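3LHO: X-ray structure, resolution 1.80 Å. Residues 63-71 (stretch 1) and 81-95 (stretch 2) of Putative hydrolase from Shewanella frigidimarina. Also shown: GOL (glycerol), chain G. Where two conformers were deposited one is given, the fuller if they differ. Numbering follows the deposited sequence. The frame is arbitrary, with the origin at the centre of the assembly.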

ATOM      1  N   SER A  63      18.258   2.680  -1.817  1.00 16.86           N
ATOM      2  CA  SER A  63      19.434   2.060  -2.398  1.00 18.41           C
ATOM      3  C   SER A  63      19.446   2.089  -3.938  1.00 21.28           C
ATOM      4  O   SER A  63      20.496   1.885  -4.535  1.00 22.60           O
ATOM      5  CB  SER A  63      19.526   0.637  -1.896  1.00 17.49           C
ATOM      6  OG  SER A  63      18.499  -0.139  -2.491  1.00 23.63           O
ATOM      7  N   ILE A  64      18.299   2.326  -4.580  1.00 20.94           N
ATOM      8  CA  ILE A  64      18.204   2.368  -6.036  1.00 20.22           C
ATOM      9  C   ILE A  64      17.695   3.740  -6.530  1.00 20.92           C
ATOM     10  O   ILE A  64      17.052   3.841  -7.593  1.00 21.59           O
ATOM     11  CB  ILE A  64      17.304   1.240  -6.580  1.00 21.26           C
ATOM     12  CG1 ILE A  64      15.889   1.274  -5.941  1.00 21.84           C
ATOM     13  CG2 ILE A  64      17.959  -0.137  -6.335  1.00 25.91           C
ATOM     14  CD1 ILE A  64      14.947   0.303  -6.537  1.00 23.77           C
ATOM     15  N   GLY A  65      17.910   4.776  -5.725  1.00 20.15           N
ATOM     16  CA  GLY A  65      17.681   6.145  -6.168  1.00 19.29           C
ATOM     17  C   GLY A  65      16.546   6.952  -5.597  1.00 20.40           C
ATOM     18  O   GLY A  65      16.465   8.133  -5.878  1.00 18.17           O
ATOM     19  N   TYR A  66      15.670   6.343  -4.787  1.00 17.63           N
ATOM     20  CA  TYR A  66      14.611   7.118  -4.155  1.00 15.19           C
ATOM     21  C   TYR A  66      15.159   8.062  -3.127  1.00 15.46           C
ATOM     22  O   TYR A  66      16.128   7.778  -2.424  1.00 16.01           O
ATOM     23  CB  TYR A  66      13.527   6.187  -3.539  1.00 14.91           C
ATOM     24  CG  TYR A  66      12.536   5.670  -4.549  1.00 15.04           C
ATOM     25  CD1 TYR A  66      12.814   4.562  -5.378  1.00 13.58           C
ATOM     26  CD2 TYR A  66      11.321   6.319  -4.731  1.00 17.93           C
ATOM     27  CE1 TYR A  66      11.847   4.123  -6.353  1.00 16.21           C
ATOM     28  CE2 TYR A  66      10.377   5.884  -5.668  1.00 11.83           C
ATOM     29  CZ  TYR A  66      10.645   4.809  -6.497  1.00 14.63           C
ATOM     30  OH  TYR A  66       9.655   4.471  -7.422  1.00 14.01           O
ATOM     31  N   VAL A  67      14.497   9.191  -2.989  1.00 16.85           N
ATOM     32  CA  VAL A  67      14.911  10.237  -2.082  0.50 17.69           C
ATOM     33  C   VAL A  67      13.755  10.542  -1.135  1.00 18.05           C
ATOM     34  O   VAL A  67      12.617  10.643  -1.576  1.00 17.41           O
ATOM     35  CB  VAL A  67      15.276  11.510  -2.859  0.50 19.27           C
ATOM     36  CG1 VAL A  67      15.625  12.660  -1.891  0.50 13.73           C
ATOM     37  CG2 VAL A  67      16.434  11.215  -3.858  0.50 20.65           C
ATOM     38  N   ASP A  68      14.075  10.671   0.142  1.00 18.12           N
ATOM     39  CA  ASP A  68      13.155  11.084   1.174  1.00 19.28           C
ATOM     40  C   ASP A  68      12.526  12.421   0.803  1.00 18.45           C
ATOM     41  O   ASP A  68      13.240  13.381   0.609  1.00 19.96           O
ATOM     42  CB  ASP A  68      13.957  11.180   2.482  1.00 22.10           C
ATOM     43  CG  ASP A  68      13.106  11.496   3.663  1.00 28.12           C
ATOM     44  OD1 ASP A  68      11.860  11.691   3.507  1.00 33.48           O
ATOM     45  OD2 ASP A  68      13.694  11.529   4.759  1.00 26.03           O
ATOM     46  N   SER A  69      11.200  12.477   0.697  1.00 16.27           N
ATOM     47  CA  SER A  69      10.492  13.612   0.124  1.00 18.61           C
ATOM     48  C   SER A  69       9.318  14.127   0.959  1.00 20.64           C
ATOM     49  O   SER A  69       8.684  15.081   0.552  1.00 22.29           O
ATOM     50  CB  SER A  69       9.982  13.274  -1.292  1.00 20.10           C
ATOM     51  OG  SER A  69      11.065  12.984  -2.177  1.00 23.06           O
ATOM     52  N   GLY A  70       9.003  13.518   2.100  1.00 19.77           N
ATOM     53  CA  GLY A  70       7.844  13.977   2.905  1.00 20.38           C
ATOM     54  C   GLY A  70       7.670  13.155   4.170  1.00 21.20           C
ATOM     55  O   GLY A  70       7.867  11.955   4.120  1.00 17.87           O
ATOM     56  N   ASP A  71       7.368  13.811   5.297  1.00 18.89           N
ATOM     57  CA  ASP A  71       7.146  13.189   6.619  1.00 20.40           C
ATOM     58  C   ASP A  71       5.695  13.450   7.032  1.00 21.30           C
ATOM     59  O   ASP A  71       5.198  14.544   6.819  1.00 19.93           O
ATOM     60  CB  ASP A  71       8.090  13.804   7.663  1.00 19.62           C
ATOM     61  CG  ASP A  71       9.519  13.281   7.562  1.00 26.70           C
ATOM     62  OD1 ASP A  71       9.799  12.459   6.655  1.00 21.35           O
ATOM     63  OD2 ASP A  71      10.355  13.688   8.389  1.00 22.23           O
ATOM     64  N   ALA A  81       4.534   8.217   8.836  1.00 16.76           N
ATOM     65  CA  ALA A  81       4.855   7.744   7.488  1.00 16.99           C
ATOM     66  C   ALA A  81       5.781   8.727   6.805  1.00 17.39           C
ATOM     67  O   ALA A  81       5.971   9.898   7.249  1.00 15.33           O
ATOM     68  CB  ALA A  81       3.566   7.548   6.657  1.00 14.33           C
ATOM     69  N   LYS A  82       6.330   8.261   5.700  1.00 15.28           N
ATOM     70  CA  LYS A  82       7.152   9.104   4.818  1.00 16.43           C
ATOM     71  C   LYS A  82       6.832   8.675   3.382  1.00 18.02           C
ATOM     72  O   LYS A  82       6.381   7.507   3.153  1.00 15.90           O
ATOM     73  CB  LYS A  82       8.655   8.875   5.058  1.00 15.71           C
ATOM     74  CG  LYS A  82       9.213   9.087   6.495  1.00 14.40           C
ATOM     75  CD  LYS A  82      10.701   8.600   6.639  1.00 16.68           C
ATOM     76  CE  LYS A  82      11.703   9.493   5.970  1.00 15.48           C
ATOM     77  NZ  LYS A  82      11.764  10.908   6.515  1.00 18.26           N
ATOM     78  N   HIS A  83       7.061   9.596   2.442  1.00 17.01           N
ATOM     79  CA  HIS A  83       7.055   9.240   1.043  1.00 16.44           C
ATOM     80  C   HIS A  83       8.393   9.570   0.411  1.00 16.33           C
ATOM     81  O   HIS A  83       9.124  10.448   0.888  1.00 13.41           O
ATOM     82  CB  HIS A  83       5.822   9.823   0.292  1.00 17.81           C
ATOM     83  CG  HIS A  83       6.086  11.079  -0.467  1.00 18.34           C
ATOM     84  ND1 HIS A  83       5.829  12.339   0.046  1.00 14.63           N
ATOM     85  CD2 HIS A  83       6.542  11.266  -1.730  1.00 15.42           C
ATOM     86  CE1 HIS A  83       6.155  13.245  -0.871  1.00 18.76           C
ATOM     87  NE2 HIS A  83       6.584  12.616  -1.963  1.00 21.75           N
ATOM     88  N   PHE A  84       8.708   8.770  -0.629  1.00 14.33           N
ATOM     89  CA  PHE A  84       9.953   8.812  -1.376  1.00 14.98           C
ATOM     90  C   PHE A  84       9.659   8.999  -2.864  1.00 14.45           C
ATOM     91  O   PHE A  84       8.677   8.449  -3.383  1.00 14.96           O
ATOM     92  CB  PHE A  84      10.776   7.518  -1.150  1.00 17.73           C
ATOM     93  CG  PHE A  84      11.035   7.219   0.299  1.00 16.82           C
ATOM     94  CD1 PHE A  84      10.028   6.636   1.086  1.00 16.98           C
ATOM     95  CD2 PHE A  84      12.236   7.553   0.888  1.00 16.31           C
ATOM     96  CE1 PHE A  84      10.225   6.404   2.427  1.00 16.83           C
ATOM     97  CE2 PHE A  84      12.463   7.314   2.252  1.00 15.69           C
ATOM     98  CZ  PHE A  84      11.446   6.726   3.022  1.00 13.76           C
ATOM     99  N   GLU A  85      10.537   9.763  -3.528  1.00 16.70           N
ATOM    100  CA  GLU A  85      10.446  10.086  -4.943  1.00 16.16           C
ATOM    101  C   GLU A  85      11.724   9.690  -5.693  1.00 17.71           C
ATOM    102  O   GLU A  85      12.836   9.765  -5.128  1.00 16.66           O
ATOM    103  CB  GLU A  85      10.230  11.583  -5.119  1.00 18.47           C
ATOM    104  CG  GLU A  85       8.865  12.031  -4.605  1.00 17.13           C
ATOM    105  CD  GLU A  85       8.644  13.528  -4.694  1.00 25.52           C
ATOM    106  OE1 GLU A  85       9.477  14.235  -5.316  1.00 26.21           O
ATOM    107  OE2 GLU A  85       7.628  13.988  -4.111  1.00 25.23           O
ATOM    108  N   HIS A  86      11.533   9.219  -6.931  1.00 17.83           N
ATOM    109  CA  HIS A  86      12.621   8.765  -7.800  1.00 19.14           C
ATOM    110  C   HIS A  86      12.869   9.872  -8.862  1.00 20.48           C
ATOM    111  O   HIS A  86      11.933  10.627  -9.202  1.00 19.46           O
ATOM    112  CB  HIS A  86      12.242   7.438  -8.447  1.00 20.09           C
ATOM    113  CG  HIS A  86      13.356   6.766  -9.172  1.00 18.00           C
ATOM    114  ND1 HIS A  86      13.689   7.074 -10.472  1.00 17.98           N
ATOM    115  CD2 HIS A  86      14.214   5.788  -8.783  1.00 29.60           C
ATOM    116  CE1 HIS A  86      14.700   6.309 -10.861  1.00 24.58           C
ATOM    117  NE2 HIS A  86      15.040   5.518  -9.853  1.00 24.57           N
ATOM    118  N   PRO A  87      14.126  10.018  -9.327  1.00 20.31           N
ATOM    119  CA  PRO A  87      14.398  11.074 -10.346  1.00 18.90           C
ATOM    120  C   PRO A  87      13.636  10.890 -11.675  1.00 19.37           C
ATOM    121  O   PRO A  87      13.395  11.868 -12.393  1.00 18.03           O
ATOM    122  CB  PRO A  87      15.918  10.999 -10.563  1.00 22.30           C
ATOM    123  CG  PRO A  87      16.416   9.796  -9.789  1.00 25.25           C
ATOM    124  CD  PRO A  87      15.376   9.457  -8.756  1.00 19.01           C
ATOM    125  N   ASP A  88      13.280   9.647 -11.999  1.00 17.01           N
ATOM    126  CA  ASP A  88      12.430   9.334 -13.150  1.00 17.99           C
ATOM    127  C   ASP A  88      10.937   9.472 -12.793  1.00 20.24           C
ATOM    128  O   ASP A  88      10.389   8.674 -11.990  1.00 15.93           O
ATOM    129  CB  ASP A  88      12.735   7.915 -13.594  1.00 18.74           C
ATOM    130  CG  ASP A  88      11.937   7.466 -14.816  1.00 23.15           C
ATOM    131  OD1 ASP A  88      11.067   8.189 -15.321  1.00 21.76           O
ATOM    132  OD2 ASP A  88      12.171   6.328 -15.228  1.00 30.63           O
ATOM    133  N   PRO A  89      10.259  10.459 -13.401  1.00 20.25           N
ATOM    134  CA  PRO A  89       8.834  10.694 -13.081  1.00 20.18           C
ATOM    135  C   PRO A  89       7.891   9.563 -13.471  1.00 18.22           C
ATOM    136  O   PRO A  89       6.788   9.518 -12.965  1.00 22.14           O
ATOM    137  CB  PRO A  89       8.503  11.964 -13.870  1.00 22.15           C
ATOM    138  CG  PRO A  89       9.382  11.870 -15.055  1.00 21.68           C
ATOM    139  CD  PRO A  89      10.701  11.329 -14.513  1.00 22.01           C
ATOM    140  N   LYS A  90       8.312   8.624 -14.326  1.00 17.02           N
ATOM    141  CA  LYS A  90       7.497   7.437 -14.608  1.00 20.10           C
ATOM    142  C   LYS A  90       7.376   6.488 -13.402  1.00 18.32           C
ATOM    143  O   LYS A  90       6.484   5.652 -13.375  1.00 22.98           O
ATOM    144  CB  LYS A  90       8.081   6.623 -15.761  1.00 18.79           C
ATOM    145  CG  LYS A  90       8.029   7.326 -17.122  1.00 35.29           C
ATOM    146  CD  LYS A  90       8.355   6.342 -18.258  1.00 42.78           C
ATOM    147  CE  LYS A  90       8.433   7.029 -19.632  1.00 55.53           C
ATOM    148  NZ  LYS A  90       9.724   7.760 -19.867  1.00 56.05           N
ATOM    149  N   GLN A  91       8.319   6.579 -12.462  1.00 14.80           N
ATOM    150  CA  GLN A  91       8.355   5.660 -11.350  1.00 17.03           C
ATOM    151  C   GLN A  91       7.379   6.123 -10.282  1.00 15.78           C
ATOM    152  O   GLN A  91       7.147   7.314 -10.106  1.00 18.12           O
ATOM    153  CB  GLN A  91       9.786   5.487 -10.811  1.00 13.58           C
ATOM    154  CG  GLN A  91      10.799   4.902 -11.820  1.00 18.92           C
ATOM    155  CD  GLN A  91      10.427   3.530 -12.291  1.00 21.68           C
ATOM    156  OE1 GLN A  91       9.687   2.801 -11.628  1.00 22.52           O
ATOM    157  NE2 GLN A  91      10.925   3.165 -13.447  1.00 24.22           N
ATOM    158  N   PRO A  92       6.745   5.167  -9.599  1.00 15.55           N
ATOM    159  CA  PRO A  92       5.800   5.560  -8.594  1.00 15.79           C
ATOM    160  C   PRO A  92       6.445   6.251  -7.387  1.00 15.15           C
ATOM    161  O   PRO A  92       7.579   5.944  -7.021  1.00 16.49           O
ATOM    162  CB  PRO A  92       5.176   4.212  -8.181  1.00 15.39           C
ATOM    163  CG  PRO A  92       6.128   3.178  -8.601  1.00 22.91           C
ATOM    164  CD  PRO A  92       6.778   3.712  -9.818  1.00 15.61           C
ATOM    165  N   LYS A  93       5.722   7.139  -6.721  1.00 15.94           N
ATOM    166  CA  LYS A  93       6.082   7.484  -5.395  1.00 16.55           C
ATOM    167  C   LYS A  93       5.893   6.270  -4.499  1.00 14.51           C
ATOM    168  O   LYS A  93       5.051   5.439  -4.748  1.00 16.04           O
ATOM    169  CB  LYS A  93       5.199   8.636  -4.834  1.00 14.77           C
ATOM    170  CG  LYS A  93       5.256   9.911  -5.644  1.00 18.89           C
ATOM    171  CD  LYS A  93       4.318  10.933  -5.011  1.00 23.81           C
ATOM    172  CE  LYS A  93       3.937  12.016  -5.961  1.00 37.52           C
ATOM    173  NZ  LYS A  93       2.962  11.468  -6.948  1.00 42.07           N
ATOM    174  N   VAL A  94       6.656   6.231  -3.419  1.00 16.39           N
ATOM    175  CA  VAL A  94       6.634   5.166  -2.450  1.00 15.16           C
ATOM    176  C   VAL A  94       6.243   5.728  -1.078  1.00 18.85           C
ATOM    177  O   VAL A  94       6.910   6.576  -0.505  1.00 18.15           O
ATOM    178  CB  VAL A  94       7.991   4.412  -2.412  1.00 16.80           C
ATOM    179  CG1 VAL A  94       7.990   3.383  -1.247  1.00 12.24           C
ATOM    180  CG2 VAL A  94       8.259   3.783  -3.784  1.00 17.36           C
ATOM    181  N   PHE A  95       5.100   5.274  -0.608  1.00 17.28           N
ATOM    182  CA  PHE A  95       4.555   5.690   0.651  1.00 19.81           C
ATOM    183  C   PHE A  95       4.744   4.530   1.641  1.00 19.15           C
ATOM    184  O   PHE A  95       4.276   3.393   1.372  1.00 15.46           O
ATOM    185  CB  PHE A  95       3.081   5.973   0.473  1.00 19.37           C
ATOM    186  CG  PHE A  95       2.432   6.551   1.688  1.00 23.84           C
ATOM    187  CD1 PHE A  95       2.540   7.907   1.987  1.00 26.70           C
ATOM    188  CD2 PHE A  95       1.704   5.705   2.549  1.00 34.68           C
ATOM    189  CE1 PHE A  95       1.928   8.448   3.151  1.00 21.50           C
ATOM    190  CE2 PHE A  95       1.090   6.203   3.688  1.00 19.26           C
ATOM    191  CZ  PHE A  95       1.199   7.599   4.001  1.00 22.42           C
TER
HETATM  192  C1  GOL G 272      20.170   5.863  -9.256  1.00 60.74           C
HETATM  193  O1  GOL G 272      20.125   7.279  -9.152  1.00 60.86           O
HETATM  194  C2  GOL G 272      19.396   5.426 -10.501  1.00 59.86           C
HETATM  195  O2  GOL G 272      18.374   6.375 -10.724  1.00 50.34           O
HETATM  196  C3  GOL G 272      18.900   3.960 -10.418  1.00 61.03           C
HETATM  197  O3  GOL G 272      17.480   3.785 -10.417  1.00 53.04           O

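Tyr66, with 142 Å² covered by the other stretch, dominates this contact; Lys82 (70 Å²) and Ser69 (63 Å²) follow. Lys82 and Ser69 lie in the antiparallel strand pairing, and Tyr66 lies just before it. Within that pairing, Val67 and Glu85 bond in both directions through their backbones: Val67 N to Glu85 O at 2.8 Å and Glu85 N to Val67 O at 3.0 Å, with N-H...O angles of 151° and 165°.

The CB of Tyr66 leaves the backbone sideways, yet with chi1 at -81° (m) the ring runs along the second stretch until its hydroxyl donates a hydrogen bond to the carbonyl of Pro92 (Tyr66 OH to Pro92 O, 2.6 Å). On the way the ring makes apolar contacts, Tyr66 CE2 lying 3.5 Å from Val94 CG2 and Tyr66 CD2 3.8 Å from Phe84 CB. One ring face is covered by His86: His86 CB stands 3.7 Å from the Tyr66 ring centroid, only 15° off the normal, which identifies a CH-pi contact. The imidazole also presents its edge to that ring, the planes meeting at 62°.

Lys82 works through its terminal amine. Lys82 NZ forms two salt bridges, at 2.7 Å to Asp68 OD2 and 2.5 Å to Asp71 OD1, so one positive charge is shared by two carboxylates. The CB atoms of all three residues point to the same face of the sheet, and chi3 and chi4, both p, bend the lysine chain so that its end reaches the acids.

Ser69 is held by its backbone, Ser69 N donating to His83 O at 2.9 Å. Ser69 CB packs over a face of the His83 imidazole, 3.9 Å from the ring centroid and 29° off the normal. The hydroxyl turns back within its own stretch, Ser69 OG donating to Val67 O at 2.9 Å.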